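Local coordinates for protein carboxylesterase SOBER1 (Arabidopsis thaliana, PDB 6AVX) that hydrolyses short-chain carboxylic esters, shows phospholipase A2 activity, and restrains the hypersensitive response that the bacterial effector AvrBsT triggers in the plant, at residues L14-S17 and G18-E22; S76-L79 and E80-N84; A87-D90 and Q91-E95; R163-L166 and F167-Q171. The protein carries 1 engineered substitution. One frame throughout, in Å; residues are numbered along the deposited sequence.

Contact 1: L14-S17 and G18-E22; sequences LGDS and GPANE
Asn21 reaches back from the short helix 18-21 to grip the loop before it, using one amide nitrogen for two acceptors. Its ND2 donates to Asp16 OD2 at 2.8 Å and to the carbonyl oxygen of Ser17, where ND2 and O stand 2.9 Å apart. Both bonds are close to straight and both acceptors lie near the plane of the amide, so the pair fixes the rotation of that group. The carboxylate is turned differently: its plane stands 66° from the amide, and OD2 receives the nitrogen from above rather than in plane.

Two weaker bonds run from backbone N-H groups to side-chain oxygens. Ser17 sits at the N-cap, and its OG accepts weakly from Ala20 N at 3.3 Å; a chi1 of 71° sets OG between the backbone nitrogen and the carbonyl carbon, facing the first turn. Asp16 OD1 takes a weak bond from Ser17 N. Outside the turn, Gly18 N is bonded to Ser42 OG.

Two further approaches are van der Waals in kind. The methyl of Ala20 lies 3.3 Å from Asp16 OD1, and Pro19 CD rests against Ser17 OG at 3.7 Å.

Together these contacts make a serine N-cap on a weakly bonded helical turn, in the loop that follows strand 7-11 of this alpha/beta hydrolase, with Asp16 about 9 Å by side chain from Ser108, the probable nucleophile.

Contact 2: S76-L79 and E80-N84; sequences SSVL and EAVKN
Residues Ser76-Leu79 and Glu80-Asn84 are consecutive turns of helix 75-94, joined by four i to i+4 backbone bonds. Glu80 N donates to Ser76 O at 3.1 Å, Val82 N to Val78 O at 2.9 Å and Lys83 N to Leu79 O at 2.9 Å, while the bond from Ala81 N to Ser77 O is weak at 3.3 Å.

Side chains meet across the turn mainly through the two valines. CG1 of Val78 faces CG2 of Val82 at 4.3 Å, a loose apolar contact one turn apart. The same CG2 lies 3.3 Å from Val78 O; it stands beside its own backbone nitrogen because CG1 takes the place opposite that nitrogen (chi1 168°), which sets it next to the carbonyl its own N-H is bonded to. The CB atoms of Glu80 and Lys83 touch carbonyls of the preceding turn, but their charged ends lead away from it.

Much of the apolar side faces helix 109-120: Val78 and Val82 rest on Ala116, Ala81 on Leu113 and Leu79 on Leu120. Val78 also meets Phe60, and Ser77 OG is bound by Asp61 N. This is an amphipathic helix, one of those flanking the parallel sheet in the alpha/beta hydrolase fold.

Contact 3: A87-D90 and Q91-E95; sequences AIID and QEIAE
Ala87-Asp90 and Gln91-Glu95 form the closing turns of helix 75-94, where four regular i to i+4 backbone bonds run to Ala87 O, Ile88 O, Ile89 O and Asp90 O from the N-H groups of Gln91, Glu92, Ile93 and Ala94. This is the C-terminal end of a long helix beside the parallel sheet of an alpha/beta hydrolase. The bond from Ile93 N to Ile89 O, 3.0 Å long, is the straightest of the four at 169°.

At the exposed end, Gln91 bends at chi2 toward the residue one turn on, and its NE2 comes up to Glu95 OE2. The modelled separation is too short for an ordinary hydrogen bond, so the details of that pairing are doubtful. Ile88 and Glu92 border Phe7 of strand 7-11, and Glu92 OE2 is bonded to Thr97 OG1.

Ile89 and Ile93 carry the apolar part of the contact, lying side by side and pointing the same way. Tyr121 packs on both isoleucines and its hydroxyl also bonds to Asp90 OD1, so one residue covers an apolar strip and meets the acid beside it. The CG1 branch of Ile93 is anti to its carbonyl carbon (chi1 -68°), which swings the chain back along the helix over Ile89; its CG1 thereby comes 3.5 Å from Ile89 O, and CD1 of Ile93 touches CG2 of Ile89 at 3.7 Å.

Contact 4: R163-L166 and F167-Q171; sequences RMVL and FEAGQ
Phe167 opens helix 167-171 directly after Leu166, the residue at the N-cap position. With CG anti to the backbone nitrogen (chi1 -175°), the ring is carried off toward strand 184-189, where it meets Phe186 with the planes at about 70°.

Glu168 comes next and turns back on the cap. Its CG lies against Leu166 CB at 3.7 Å and more loosely against CD1 of the same leucine, the two side chains running side by side in one direction. The contact is therefore made by the aliphatic part of the glutamate, while its OE1 accepts a hydrogen bond from Val69 N. Lys68 touches both side chains.

Ala169 follows with the main polar link, its N donating to Leu166 O at 2.8 Å. That bond is bent, at 132°, and the nitrogen stands above the carbonyl plane. The CB methyl of Ala169 also comes within 3.3 Å of Leu166 O and 4.2 Å of Val165 CG1. Gly170 N adds a weak second bond to the same oxygen, Leu166 O, at 3.5 Å.

Just before the cap, Val165 touches Ser108 and His194, and its N bonds to Asp162 OD1; by similarity to relatives these three form the charge relay. The chemistry thus implies a first turn joined to the preceding loop by backbone bonds alone, with Val165 placed next to the residues of the probable catalytic centre.

All four contacts join consecutive residues, and together they illustrate how local contacts vary with their place in the fold. Contacts 2 and 3 share helix 75-94, their centres 17 Å apart; contact 2 is partly buried against helix 109-120, whereas contact 3 lies at the surface, where the helix ends. Contacts 1 and 4 are helix starts in loops that follow sheet strands, and there the chemistry diverges: contact 1, at the surface, is capped by a serine oxygen and tied back by an asparagine amide, while contact 4, partly buried and touching the probable catalytic residues, relies on a backbone carbonyl and apolar groups. Contacts 3 and 4 lie farthest apart, on opposite sides of the chain's centre, 32 Å between centres.

Contact 1: L14-S17 and G18-E22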
loop_
_atom_site.group_PDB
_atom_site.type_symbol
_atom_site.label_atom_id
_atom_site.label_comp_id
_atom_site.label_asym_id
_atom_site.label_seq_id
_atom_site.Cartn_x
_atom_site.Cartn_y
_atom_site.Cartn_z
ATOM N N LEU A 14 -3.004 -4.781 -9.760
ATOM C CA LEU A 14 -4.062 -4.805 -10.756
ATOM C C LEU A 14 -4.136 -6.157 -11.450
ATOM O O LEU A 14 -3.136 -6.656 -11.979
ATOM C CB LEU A 14 -3.762 -3.729 -11.792
ATOM C CG LEU A 14 -4.701 -3.636 -12.988
ATOM C CD1 LEU A 14 -6.083 -3.273 -12.498
ATOM C CD2 LEU A 14 -4.154 -2.625 -14.005
ATOM N N GLY A 15 -5.331 -6.738 -11.476
ATOM C CA GLY A 15 -5.607 -7.993 -12.141
ATOM C C GLY A 15 -5.362 -9.224 -11.303
ATOM O O GLY A 15 -5.806 -10.316 -11.679
ATOM N N ASP A 16 -4.654 -9.088 -10.194
ATOM C CA ASP A 16 -4.195 -10.220 -9.396
ATOM C C ASP A 16 -5.285 -10.581 -8.385
ATOM O O ASP A 16 -6.405 -10.075 -8.455
ATOM C CB ASP A 16 -2.857 -9.823 -8.764
ATOM C CG ASP A 16 -1.949 -10.988 -8.431
ATOM O OD1 ASP A 16 -2.322 -12.160 -8.582
ATOM O OD2 ASP A 16 -0.829 -10.698 -7.976
ATOM N N SER A 17 -4.973 -11.436 -7.405
ATOM C CA SER A 17 -5.950 -11.843 -6.397
ATOM C C SER A 17 -5.238 -12.071 -5.072
ATOM O O SER A 17 -4.006 -12.177 -5.007
ATOM C CB SER A 17 -6.684 -13.114 -6.807
ATOM O OG SER A 17 -5.817 -14.229 -6.730
ATOM N N GLY A 18 -6.026 -12.168 -4.009
ATOM C CA GLY A 18 -5.472 -12.425 -2.699
ATOM C C GLY A 18 -4.812 -13.788 -2.603
ATOM O O GLY A 18 -3.661 -13.910 -2.180
ATOM N N PRO A 19 -5.543 -14.849 -2.955
ATOM C CA PRO A 19 -4.951 -16.193 -2.851
ATOM C C PRO A 19 -3.678 -16.346 -3.646
ATOM O O PRO A 19 -2.770 -17.065 -3.217
ATOM C CB PRO A 19 -6.077 -17.107 -3.345
ATOM C CG PRO A 19 -7.331 -16.367 -2.947
ATOM C CD PRO A 19 -6.980 -14.918 -3.251
ATOM N N ALA A 20 -3.547 -15.651 -4.782
ATOM C CA ALA A 20 -2.320 -15.747 -5.562
ATOM C C ALA A 20 -1.127 -15.209 -4.797
ATOM O O ALA A 20 0.007 -15.623 -5.046
ATOM C CB ALA A 20 -2.465 -15.002 -6.889
ATOM N N ASN A 21 -1.353 -14.290 -3.863
ATOM C CA ASN A 21 -0.284 -13.635 -3.129
ATOM C C ASN A 21 -0.069 -14.152 -1.721
ATOM O O ASN A 21 0.937 -13.796 -1.101
ATOM C CB ASN A 21 -0.532 -12.135 -3.090
ATOM C CG ASN A 21 -0.199 -11.507 -4.382
ATOM O OD1 ASN A 21 0.972 -11.201 -4.647
ATOM N ND2 ASN A 21 -1.191 -11.359 -5.242
ATOM N N GLU A 22 -0.973 -14.978 -1.209
ATOM C CA GLU A 22 -0.804 -15.505 0.140
ATOM C C GLU A 22 0.578 -16.082 0.400
ATOM O O GLU A 22 1.074 -15.911 1.526
ATOM C CB GLU A 22 -1.928 -16.503 0.468
ATOM C CG GLU A 22 -3.259 -15.818 0.761
ATOM C CD GLU A 22 -4.435 -16.745 0.907
ATOM O OE1 GLU A 22 -4.382 -17.900 0.462
ATOM O OE2 GLU A 22 -5.466 -16.296 1.448
#

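Contact 2: S76-L79 and E80-N84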
loop_
_atom_site.group_PDB
_atom_site.type_symbol
_atom_site.label_atom_id
_atom_site.label_comp_id
_atom_site.label_asym_id
_atom_site.label_seq_id
_atom_site.Cartn_x
_atom_site.Cartn_y
_atom_site.Cartn_z
ATOM N N SER A 76 -12.644 9.473 -6.457
ATOM C CA SER A 76 -13.832 8.769 -5.988
ATOM C C SER A 76 -13.619 7.262 -6.043
ATOM O O SER A 76 -14.109 6.518 -5.177
ATOM C CB SER A 76 -15.039 9.171 -6.836
ATOM O OG SER A 76 -14.759 9.007 -8.216
ATOM N N SER A 77 -12.908 6.795 -7.079
ATOM C CA SER A 77 -12.638 5.370 -7.214
ATOM C C SER A 77 -11.700 4.890 -6.110
ATOM O O SER A 77 -11.986 3.899 -5.453
ATOM C CB SER A 77 -12.123 5.060 -8.614
ATOM O OG SER A 77 -12.114 3.666 -8.808
ATOM N N VAL A 78 -10.613 5.616 -5.856
ATOM C CA VAL A 78 -9.728 5.282 -4.741
ATOM C C VAL A 78 -10.497 5.270 -3.420
ATOM O O VAL A 78 -10.287 4.399 -2.587
ATOM C CB VAL A 78 -8.529 6.248 -4.708
ATOM C CG1 VAL A 78 -7.600 5.927 -3.537
ATOM C CG2 VAL A 78 -7.781 6.210 -6.015
ATOM N N LEU A 79 -11.426 6.209 -3.213
ATOM C CA LEU A 79 -12.143 6.262 -1.928
ATOM C C LEU A 79 -13.114 5.094 -1.720
ATOM O O LEU A 79 -13.318 4.648 -0.581
ATOM C CB LEU A 79 -12.848 7.602 -1.754
ATOM C CG LEU A 79 -11.893 8.790 -1.674
ATOM C CD1 LEU A 79 -12.685 10.090 -1.541
ATOM C CD2 LEU A 79 -10.908 8.669 -0.504
ATOM N N GLU A 80 -13.771 4.617 -2.782
ATOM C CA GLU A 80 -14.544 3.386 -2.668
ATOM C C GLU A 80 -13.671 2.266 -2.133
ATOM O O GLU A 80 -14.077 1.497 -1.252
ATOM C CB GLU A 80 -15.115 3.017 -4.044
ATOM C CG GLU A 80 -15.705 1.614 -4.167
ATOM C CD GLU A 80 -17.039 1.447 -3.482
ATOM O OE1 GLU A 80 -17.571 0.323 -3.552
ATOM O OE2 GLU A 80 -17.557 2.415 -2.877
ATOM N N ALA A 81 -12.457 2.152 -2.670
ATOM C CA ALA A 81 -11.577 1.101 -2.219
ATOM C C ALA A 81 -11.154 1.350 -0.787
ATOM O O ALA A 81 -11.104 0.412 -0.006
ATOM C CB ALA A 81 -10.375 0.985 -3.153
ATOM N N VAL A 82 -10.870 2.613 -0.428
ATOM C CA VAL A 82 -10.482 2.932 0.947
ATOM C C VAL A 82 -11.585 2.531 1.909
ATOM O O VAL A 82 -11.316 2.013 2.991
ATOM C CB VAL A 82 -10.110 4.423 1.095
ATOM C CG1 VAL A 82 -9.991 4.805 2.553
ATOM C CG2 VAL A 82 -8.791 4.726 0.388
ATOM N N LYS A 83 -12.844 2.763 1.533
ATOM C CA LYS A 83 -13.957 2.413 2.409
ATOM C C LYS A 83 -13.913 0.938 2.771
ATOM O O LYS A 83 -14.112 0.564 3.933
ATOM C CB LYS A 83 -15.280 2.754 1.725
ATOM C CG LYS A 83 -16.506 2.470 2.563
ATOM C CD LYS A 83 -17.761 2.774 1.741
ATOM C CE LYS A 83 -19.038 2.395 2.473
ATOM N NZ LYS A 83 -20.246 2.610 1.619
ATOM N N ASN A 84 -13.650 0.082 1.793
ATOM C CA ASN A 84 -13.601 -1.342 2.078
ATOM C C ASN A 84 -12.396 -1.714 2.929
ATOM O O ASN A 84 -12.518 -2.525 3.852
ATOM C CB ASN A 84 -13.592 -2.132 0.783
ATOM C CG ASN A 84 -13.327 -3.577 1.025
ATOM O OD1 ASN A 84 -12.231 -4.078 0.747
ATOM N ND2 ASN A 84 -14.301 -4.259 1.605
#

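Contact 3: A87-D90 and Q91-E95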
loop_
_atom_site.group_PDB
_atom_site.type_symbol
_atom_site.label_atom_id
_atom_site.label_comp_id
_atom_site.label_asym_id
_atom_site.label_seq_id
_atom_site.Cartn_x
_atom_site.Cartn_y
_atom_site.Cartn_z
ATOM N N ALA A 87 -13.181 -0.836 6.416
ATOM C CA ALA A 87 -14.090 -1.786 7.059
ATOM C C ALA A 87 -13.317 -2.971 7.621
ATOM O O ALA A 87 -13.600 -3.442 8.733
ATOM C CB ALA A 87 -15.156 -2.243 6.058
ATOM N N ILE A 88 -12.323 -3.459 6.876
ATOM C CA ILE A 88 -11.511 -4.581 7.343
ATOM C C ILE A 88 -10.736 -4.181 8.589
ATOM O O ILE A 88 -10.691 -4.917 9.586
ATOM C CB ILE A 88 -10.565 -5.052 6.226
ATOM C CG1 ILE A 88 -11.358 -5.660 5.062
ATOM C CG2 ILE A 88 -9.528 -6.049 6.773
ATOM C CD1 ILE A 88 -10.527 -5.920 3.814
ATOM N N ILE A 89 -10.085 -3.019 8.546
ATOM C CA ILE A 89 -9.294 -2.564 9.686
ATOM C C ILE A 89 -10.197 -2.335 10.889
ATOM O O ILE A 89 -9.862 -2.722 12.018
ATOM C CB ILE A 89 -8.499 -1.294 9.332
ATOM C CG1 ILE A 89 -7.552 -1.532 8.143
ATOM C CG2 ILE A 89 -7.708 -0.815 10.547
ATOM C CD1 ILE A 89 -7.113 -0.255 7.466
ATOM N N ASP A 90 -11.335 -1.668 10.670
ATOM C CA ASP A 90 -12.294 -1.417 11.746
ATOM C C ASP A 90 -12.665 -2.712 12.453
ATOM O O ASP A 90 -12.736 -2.766 13.689
ATOM C CB ASP A 90 -13.584 -0.809 11.189
ATOM C CG ASP A 90 -13.466 0.656 10.802
ATOM O OD1 ASP A 90 -12.460 1.323 11.091
ATOM O OD2 ASP A 90 -14.462 1.134 10.216
ATOM N N GLN A 91 -12.953 -3.753 11.685
ATOM C CA GLN A 91 -13.396 -5.006 12.290
ATOM C C GLN A 91 -12.274 -5.665 13.087
ATOM O O GLN A 91 -12.508 -6.187 14.188
ATOM C CB GLN A 91 -13.916 -5.943 11.209
ATOM C CG GLN A 91 -14.377 -7.305 11.726
ATOM C CD GLN A 91 -15.588 -7.213 12.631
ATOM O OE1 GLN A 91 -16.298 -6.205 12.644
ATOM N NE2 GLN A 91 -15.832 -8.274 13.395
ATOM N N GLU A 92 -11.049 -5.650 12.562
ATOM C CA GLU A 92 -9.929 -6.228 13.291
ATOM C C GLU A 92 -9.710 -5.503 14.614
ATOM O O GLU A 92 -9.494 -6.144 15.652
ATOM C CB GLU A 92 -8.684 -6.192 12.411
ATOM C CG GLU A 92 -7.440 -6.808 13.017
ATOM C CD GLU A 92 -7.513 -8.323 13.223
ATOM O OE1 GLU A 92 -8.344 -9.005 12.589
ATOM O OE2 GLU A 92 -6.713 -8.818 14.045
ATOM N N ILE A 93 -9.770 -4.167 14.607
ATOM C CA ILE A 93 -9.613 -3.403 15.840
ATOM C C ILE A 93 -10.796 -3.651 16.777
ATOM O O ILE A 93 -10.618 -3.790 17.996
ATOM C CB ILE A 93 -9.370 -1.913 15.519
ATOM C CG1 ILE A 93 -7.997 -1.751 14.858
ATOM C CG2 ILE A 93 -9.473 -1.044 16.784
ATOM C CD1 ILE A 93 -7.753 -0.389 14.222
ATOM N N ALA A 94 -12.005 -3.763 16.226
ATOM C CA ALA A 94 -13.184 -4.051 17.048
ATOM C C ALA A 94 -13.091 -5.422 17.708
ATOM O O ALA A 94 -13.688 -5.640 18.769
ATOM C CB ALA A 94 -14.453 -3.969 16.204
ATOM N N GLU A 95 -12.374 -6.356 17.098
ATOM C CA GLU A 95 -12.177 -7.677 17.681
ATOM C C GLU A 95 -11.036 -7.699 18.687
ATOM O O GLU A 95 -10.763 -8.752 19.272
ATOM C CB GLU A 95 -11.986 -8.707 16.566
ATOM C CG GLU A 95 -13.272 -8.940 15.798
ATOM C CD GLU A 95 -13.097 -9.786 14.564
ATOM O OE1 GLU A 95 -11.958 -10.197 14.267
ATOM O OE2 GLU A 95 -14.120 -10.039 13.885
#

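Contact 4: R163-L166 and F167-Q171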
loop_
_atom_site.group_PDB
_atom_site.type_symbol
_atom_site.label_atom_id
_atom_site.label_comp_id
_atom_site.label_asym_id
_atom_site.label_seq_id
_atom_site.Cartn_x
_atom_site.Cartn_y
_atom_site.Cartn_z
ATOM N N ARG A 163 9.496 0.452 -15.233
ATOM C CA ARG A 163 8.930 1.176 -16.366
ATOM C C ARG A 163 7.419 1.058 -16.420
ATOM O O ARG A 163 6.798 1.516 -17.383
ATOM C CB ARG A 163 9.557 0.712 -17.683
ATOM C CG ARG A 163 11.066 0.959 -17.734
ATOM C CD ARG A 163 11.634 0.861 -19.145
ATOM N NE ARG A 163 10.918 1.720 -20.095
ATOM C CZ ARG A 163 10.486 1.345 -21.299
ATOM N NH1 ARG A 163 10.721 0.124 -21.761
ATOM N NH2 ARG A 163 9.836 2.210 -22.065
ATOM N N MET A 164 6.814 0.470 -15.393
ATOM C CA MET A 164 5.367 0.408 -15.310
ATOM C C MET A 164 4.809 1.422 -14.335
ATOM O O MET A 164 3.822 2.091 -14.656
ATOM C CB MET A 164 4.917 -0.999 -14.948
ATOM C CG MET A 164 5.246 -1.941 -16.066
ATOM S SD MET A 164 4.952 -3.652 -15.674
ATOM C CE MET A 164 3.183 -3.629 -15.372
ATOM N N VAL A 165 5.433 1.558 -13.183
ATOM C CA VAL A 165 5.202 2.653 -12.256
ATOM C C VAL A 165 6.580 3.263 -12.082
ATOM O O VAL A 165 7.445 2.697 -11.408
ATOM C CB VAL A 165 4.619 2.181 -10.923
ATOM C CG1 VAL A 165 4.465 3.371 -9.978
ATOM C CG2 VAL A 165 3.281 1.494 -11.144
ATOM N N LEU A 166 6.827 4.370 -12.783
ATOM C CA LEU A 166 8.172 4.905 -12.854
ATOM C C LEU A 166 8.703 5.231 -11.472
ATOM O O LEU A 166 7.971 5.670 -10.586
ATOM C CB LEU A 166 8.223 6.179 -13.697
ATOM C CG LEU A 166 7.831 6.092 -15.163
ATOM C CD1 LEU A 166 8.605 7.163 -15.894
ATOM C CD2 LEU A 166 8.100 4.767 -15.796
ATOM N N PHE A 167 10.000 5.029 -11.304
ATOM C CA PHE A 167 10.655 5.345 -10.040
ATOM C C PHE A 167 10.351 6.777 -9.606
ATOM O O PHE A 167 10.147 7.045 -8.413
ATOM C CB PHE A 167 12.159 5.104 -10.209
ATOM C CG PHE A 167 12.969 5.268 -8.948
ATOM C CD1 PHE A 167 12.921 4.324 -7.936
ATOM C CD2 PHE A 167 13.824 6.353 -8.796
ATOM C CE1 PHE A 167 13.684 4.459 -6.796
ATOM C CE2 PHE A 167 14.589 6.497 -7.647
ATOM C CZ PHE A 167 14.519 5.545 -6.650
ATOM N N GLU A 168 10.270 7.707 -10.561
ATOM C CA GLU A 168 9.962 9.096 -10.218
ATOM C C GLU A 168 8.585 9.243 -9.574
ATOM O O GLU A 168 8.370 10.163 -8.774
ATOM C CB GLU A 168 10.049 9.994 -11.455
ATOM C CG GLU A 168 9.046 9.646 -12.551
ATOM C CD GLU A 168 8.802 10.802 -13.510
ATOM O OE1 GLU A 168 7.631 11.028 -13.891
ATOM O OE2 GLU A 168 9.779 11.490 -13.870
ATOM N N ALA A 169 7.630 8.379 -9.919
ATOM C CA ALA A 169 6.334 8.418 -9.256
ATOM C C ALA A 169 6.449 8.023 -7.796
ATOM O O ALA A 169 5.692 8.526 -6.956
ATOM C CB ALA A 169 5.341 7.504 -9.965
ATOM N N GLY A 170 7.379 7.125 -7.472
ATOM C CA GLY A 170 7.623 6.789 -6.084
ATOM C C GLY A 170 8.346 7.905 -5.361
ATOM O O GLY A 170 7.971 8.286 -4.250
ATOM N N GLN A 171 9.374 8.472 -5.992
ATOM C CA GLN A 171 10.077 9.597 -5.388
ATOM C C GLN A 171 9.136 10.760 -5.107
ATOM O O GLN A 171 9.312 11.464 -4.111
ATOM C CB GLN A 171 11.198 10.065 -6.309
ATOM C CG GLN A 171 12.341 9.077 -6.483
ATOM C CD GLN A 171 13.383 9.592 -7.464
ATOM O OE1 GLN A 171 13.085 9.849 -8.634
ATOM N NE2 GLN A 171 14.607 9.764 -6.984
#